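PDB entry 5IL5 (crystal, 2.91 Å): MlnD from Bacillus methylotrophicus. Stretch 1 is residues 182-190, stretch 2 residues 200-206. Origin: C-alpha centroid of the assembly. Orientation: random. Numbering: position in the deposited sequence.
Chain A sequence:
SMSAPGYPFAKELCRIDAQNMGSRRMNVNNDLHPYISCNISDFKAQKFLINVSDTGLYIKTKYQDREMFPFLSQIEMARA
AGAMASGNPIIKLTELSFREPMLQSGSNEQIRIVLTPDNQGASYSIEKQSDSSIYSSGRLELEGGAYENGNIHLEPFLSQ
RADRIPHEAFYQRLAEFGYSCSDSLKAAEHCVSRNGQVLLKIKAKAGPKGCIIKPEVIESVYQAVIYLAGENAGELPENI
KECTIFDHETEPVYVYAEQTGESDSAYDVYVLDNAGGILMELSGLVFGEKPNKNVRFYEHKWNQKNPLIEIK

Stretch 1 (182-190) SDSLKAAEH
Stretch 2 (200-206) LKIKAKA

Stretch 2 enters as a strand, residues 200-202, antiparallel to strand 188-190; their N-to-C directions differ by 125°. Leu200 (phi/psi -100/138; rotamer m, t) places its CA 3.6 Å from His190 O.

Lys201 (-93/121; t, p, t, p) is bonded through both backbone polar atoms. Lys201 N donates to His190 O at 2.9 Å, and Glu189 N donates to Lys201 O at 2.6 Å. Lys201 pairs with His190 (-160/168; chi1 p, chi2 78°), side chains on the same face. Lys201 CB lies over the imidazole, 3.5 Å from the centroid of the His190 ring. Lys201 NZ turns back to Ile202 O at 2.9 Å and makes a long salt bridge to Glu189 OE1, 4.0 Å.

Ile202 (-122/157; p, t) pairs with Ala188 (-71/125), CA to CA 4.4 Å. The register shifts by one between the two pairs, a beta bulge at Glu189 (-92/-42; m, t). Ile202 CA also approaches Ala187 O, 3.2 Å.

Lys203 (-129/113; t, t, t, p) donates from N to Ala187 O at 3.0 Å. Ala204 (-70/157) points away.

Lys205 (-109/124; m, t, t, t) extends to the 3-10 segment 183-184. Its NZ donates to Asp183 O at 2.6 Å, but NZ is crowded, so its position is less certain. Ala206 makes no contact.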

ATOM      1  N   SER A 182      26.765  -6.464  15.560  1.00 34.78           N
ATOM      2  CA  SER A 182      26.410  -7.875  15.506  1.00 34.61           C
ATOM      3  C   SER A 182      27.243  -8.607  14.458  1.00 34.83           C
ATOM      4  O   SER A 182      27.659  -8.032  13.448  1.00 34.58           O
ATOM      5  CB  SER A 182      24.920  -8.014  15.202  1.00 33.33           C
ATOM      6  OG  SER A 182      24.599  -7.429  13.953  1.00 32.37           O
ATOM      7  N   ASP A 183      27.481  -9.900  14.703  1.00 42.06           N
ATOM      8  CA  ASP A 183      28.267 -10.693  13.760  1.00 42.43           C
ATOM      9  C   ASP A 183      27.657 -10.668  12.367  1.00 41.33           C
ATOM     10  O   ASP A 183      28.370 -10.838  11.371  1.00 41.58           O
ATOM     11  CB  ASP A 183      28.375 -12.144  14.227  1.00 43.22           C
ATOM     12  CG  ASP A 183      29.138 -12.287  15.521  1.00 44.57           C
ATOM     13  OD1 ASP A 183      29.782 -11.303  15.955  1.00 45.01           O
ATOM     14  OD2 ASP A 183      29.100 -13.394  16.105  1.00 45.30           O
ATOM     15  N   SER A 184      26.343 -10.458  12.279  1.00 33.55           N
ATOM     16  CA  SER A 184      25.680 -10.340  10.989  1.00 32.53           C
ATOM     17  C   SER A 184      26.154  -9.130  10.200  1.00 32.35           C
ATOM     18  O   SER A 184      25.856  -9.043   9.005  1.00 31.77           O
ATOM     19  CB  SER A 184      24.169 -10.249  11.187  1.00 31.44           C
ATOM     20  OG  SER A 184      23.854  -9.138  12.006  1.00 31.25           O
ATOM     21  N   LEU A 185      26.886  -8.211  10.826  1.00 32.96           N
ATOM     22  CA  LEU A 185      27.434  -7.044  10.147  1.00 33.04           C
ATOM     23  C   LEU A 185      28.960  -7.053  10.107  1.00 34.30           C
ATOM     24  O   LEU A 185      29.574  -6.027   9.804  1.00 34.68           O
ATOM     25  CB  LEU A 185      26.936  -5.767  10.819  1.00 32.78           C
ATOM     26  CG  LEU A 185      25.461  -5.451  10.588  1.00 31.53           C
ATOM     27  CD1 LEU A 185      24.944  -4.487  11.638  1.00 31.52           C
ATOM     28  CD2 LEU A 185      25.285  -4.865   9.206  1.00 30.99           C
ATOM     29  N   LYS A 186      29.579  -8.195  10.403  1.00 35.05           N
ATOM     30  CA  LYS A 186      31.034  -8.324  10.405  1.00 36.34           C
ATOM     31  C   LYS A 186      31.460  -9.049   9.130  1.00 36.50           C
ATOM     32  O   LYS A 186      31.700 -10.257   9.111  1.00 36.98           O
ATOM     33  CB  LYS A 186      31.497  -9.053  11.660  1.00 37.29           C
ATOM     34  CG  LYS A 186      31.430  -8.195  12.905  1.00 37.58           C
ATOM     35  CD  LYS A 186      32.186  -8.826  14.048  1.00 38.87           C
ATOM     36  CE  LYS A 186      31.807  -8.192  15.365  1.00 39.09           C
ATOM     37  NZ  LYS A 186      32.838  -8.448  16.405  1.00 40.65           N
ATOM     38  N   ALA A 187      31.541  -8.282   8.043  1.00 36.22           N
ATOM     39  CA  ALA A 187      31.919  -8.810   6.741  1.00 36.45           C
ATOM     40  C   ALA A 187      33.390  -8.594   6.401  1.00 37.74           C
ATOM     41  O   ALA A 187      33.878  -9.188   5.435  1.00 38.24           O
ATOM     42  CB  ALA A 187      31.046  -8.174   5.655  1.00 35.45           C
ATOM     43  N   ALA A 188      34.100  -7.760   7.153  1.00 38.40           N
ATOM     44  CA  ALA A 188      35.506  -7.494   6.875  1.00 39.71           C
ATOM     45  C   ALA A 188      36.364  -8.712   7.213  1.00 40.78           C
ATOM     46  O   ALA A 188      36.316  -9.220   8.338  1.00 41.00           O
ATOM     47  CB  ALA A 188      35.973  -6.273   7.666  1.00 40.21           C
ATOM     48  N   GLU A 189      37.142  -9.181   6.234  1.00 48.36           N
ATOM     49  CA  GLU A 189      38.087 -10.270   6.459  1.00 49.59           C
ATOM     50  C   GLU A 189      39.471  -9.755   6.850  1.00 50.99           C
ATOM     51  O   GLU A 189      40.105 -10.322   7.746  1.00 51.92           O
ATOM     52  CB  GLU A 189      38.194 -11.163   5.217  1.00 49.86           C
ATOM     53  CG  GLU A 189      36.972 -12.043   4.950  1.00 48.87           C
ATOM     54  CD  GLU A 189      37.297 -13.234   4.074  1.00 49.64           C
ATOM     55  OE1 GLU A 189      38.331 -13.191   3.375  1.00 50.73           O
ATOM     56  OE2 GLU A 189      36.518 -14.213   4.085  1.00 49.27           O
ATOM     57  N   HIS A 190      39.963  -8.703   6.195  1.00 44.46           N
ATOM     58  CA  HIS A 190      41.223  -8.088   6.598  1.00 45.81           C
ATOM     59  C   HIS A 190      41.285  -6.675   6.028  1.00 45.72           C
ATOM     60  O   HIS A 190      40.482  -6.291   5.174  1.00 44.77           O
ATOM     61  CB  HIS A 190      42.434  -8.922   6.166  1.00 47.26           C
ATOM     62  CG  HIS A 190      42.530  -9.141   4.690  1.00 47.35           C
ATOM     63  ND1 HIS A 190      42.990  -8.174   3.823  1.00 47.77           N
ATOM     64  CD2 HIS A 190      42.233 -10.220   3.929  1.00 47.24           C
ATOM     65  CE1 HIS A 190      42.972  -8.649   2.590  1.00 47.90           C
ATOM     66  NE2 HIS A 190      42.517  -9.889   2.627  1.00 47.59           N
ATOM     67  N   LEU A 200      39.457  -2.568   2.437  1.00 44.02           N
ATOM     68  CA  LEU A 200      38.946  -3.708   3.182  1.00 43.23           C
ATOM     69  C   LEU A 200      38.629  -4.864   2.245  1.00 42.87           C
ATOM     70  O   LEU A 200      38.072  -4.668   1.162  1.00 42.43           O
ATOM     71  CB  LEU A 200      37.687  -3.341   3.963  1.00 41.89           C
ATOM     72  CG  LEU A 200      37.786  -2.195   4.966  1.00 42.18           C
ATOM     73  CD1 LEU A 200      36.466  -2.031   5.690  1.00 40.86           C
ATOM     74  CD2 LEU A 200      38.903  -2.448   5.959  1.00 43.39           C
ATOM     75  N   LYS A 201      38.996  -6.066   2.674  1.00 43.21           N
ATOM     76  CA  LYS A 201      38.557  -7.291   2.023  1.00 42.86           C
ATOM     77  C   LYS A 201      37.299  -7.765   2.725  1.00 41.50           C
ATOM     78  O   LYS A 201      37.315  -8.010   3.936  1.00 41.48           O
ATOM     79  CB  LYS A 201      39.627  -8.379   2.077  1.00 44.13           C
ATOM     80  CG  LYS A 201      39.114  -9.739   1.626  1.00 43.87           C
ATOM     81  CD  LYS A 201      38.786  -9.740   0.152  1.00 43.78           C
ATOM     82  CE  LYS A 201      38.462 -11.139  -0.319  1.00 43.89           C
ATOM     83  NZ  LYS A 201      37.056 -11.488   0.025  1.00 42.43           N
ATOM     84  N   ILE A 202      36.212  -7.885   1.975  1.00 40.46           N
ATOM     85  CA  ILE A 202      34.937  -8.242   2.566  1.00 39.16           C
ATOM     86  C   ILE A 202      34.420  -9.505   1.907  1.00 38.94           C
ATOM     87  O   ILE A 202      34.804  -9.865   0.790  1.00 39.56           O
ATOM     88  CB  ILE A 202      33.903  -7.107   2.458  1.00 38.03           C
ATOM     89  CG1 ILE A 202      33.644  -6.725   0.995  1.00 37.93           C
ATOM     90  CG2 ILE A 202      34.400  -5.907   3.234  1.00 38.40           C
ATOM     91  CD1 ILE A 202      32.294  -6.078   0.774  1.00 36.64           C
ATOM     92  N   LYS A 203      33.559 -10.198   2.639  1.00 37.79           N
ATOM     93  CA  LYS A 203      32.858 -11.361   2.124  1.00 38.54           C
ATOM     94  C   LYS A 203      31.386 -11.147   2.416  1.00 38.12           C
ATOM     95  O   LYS A 203      30.971 -11.131   3.581  1.00 37.82           O
ATOM     96  CB  LYS A 203      33.401 -12.647   2.752  1.00 39.41           C
ATOM     97  CG  LYS A 203      32.680 -13.901   2.341  1.00 40.45           C
ATOM     98  CD  LYS A 203      33.336 -15.130   2.938  1.00 41.49           C
ATOM     99  CE  LYS A 203      32.456 -16.336   2.750  1.00 42.67           C
ATOM    100  NZ  LYS A 203      32.308 -16.654   1.321  1.00 43.46           N
ATOM    101  N   ALA A 204      30.604 -10.970   1.359  1.00 37.11           N
ATOM    102  CA  ALA A 204      29.188 -10.735   1.537  1.00 36.89           C
ATOM    103  C   ALA A 204      28.529 -12.007   2.037  1.00 37.80           C
ATOM    104  O   ALA A 204      29.036 -13.119   1.860  1.00 38.76           O
ATOM    105  CB  ALA A 204      28.538 -10.280   0.233  1.00 37.09           C
ATOM    106  N   LYS A 205      27.391 -11.832   2.686  1.00 41.35           N
ATOM    107  CA  LYS A 205      26.643 -12.943   3.245  1.00 42.39           C
ATOM    108  C   LYS A 205      25.398 -13.105   2.396  1.00 43.13           C
ATOM    109  O   LYS A 205      24.620 -12.155   2.254  1.00 42.54           O
ATOM    110  CB  LYS A 205      26.290 -12.639   4.699  1.00 41.99           C
ATOM    111  CG  LYS A 205      27.521 -12.482   5.580  1.00 41.50           C
ATOM    112  CD  LYS A 205      27.187 -11.747   6.851  1.00 40.96           C
ATOM    113  CE  LYS A 205      28.419 -11.556   7.705  1.00 40.69           C
ATOM    114  NZ  LYS A 205      28.130 -10.593   8.780  1.00 40.19           N
ATOM    115  N   ALA A 206      25.197 -14.297   1.840  1.00 48.22           N
ATOM    116  CA  ALA A 206      23.981 -14.514   1.076  1.00 49.24           C
ATOM    117  C   ALA A 206      22.800 -14.346   2.013  1.00 49.34           C
ATOM    118  O   ALA A 206      22.766 -14.925   3.104  1.00 49.73           O
ATOM    119  CB  ALA A 206      23.971 -15.892   0.416  1.00 51.11           C
TER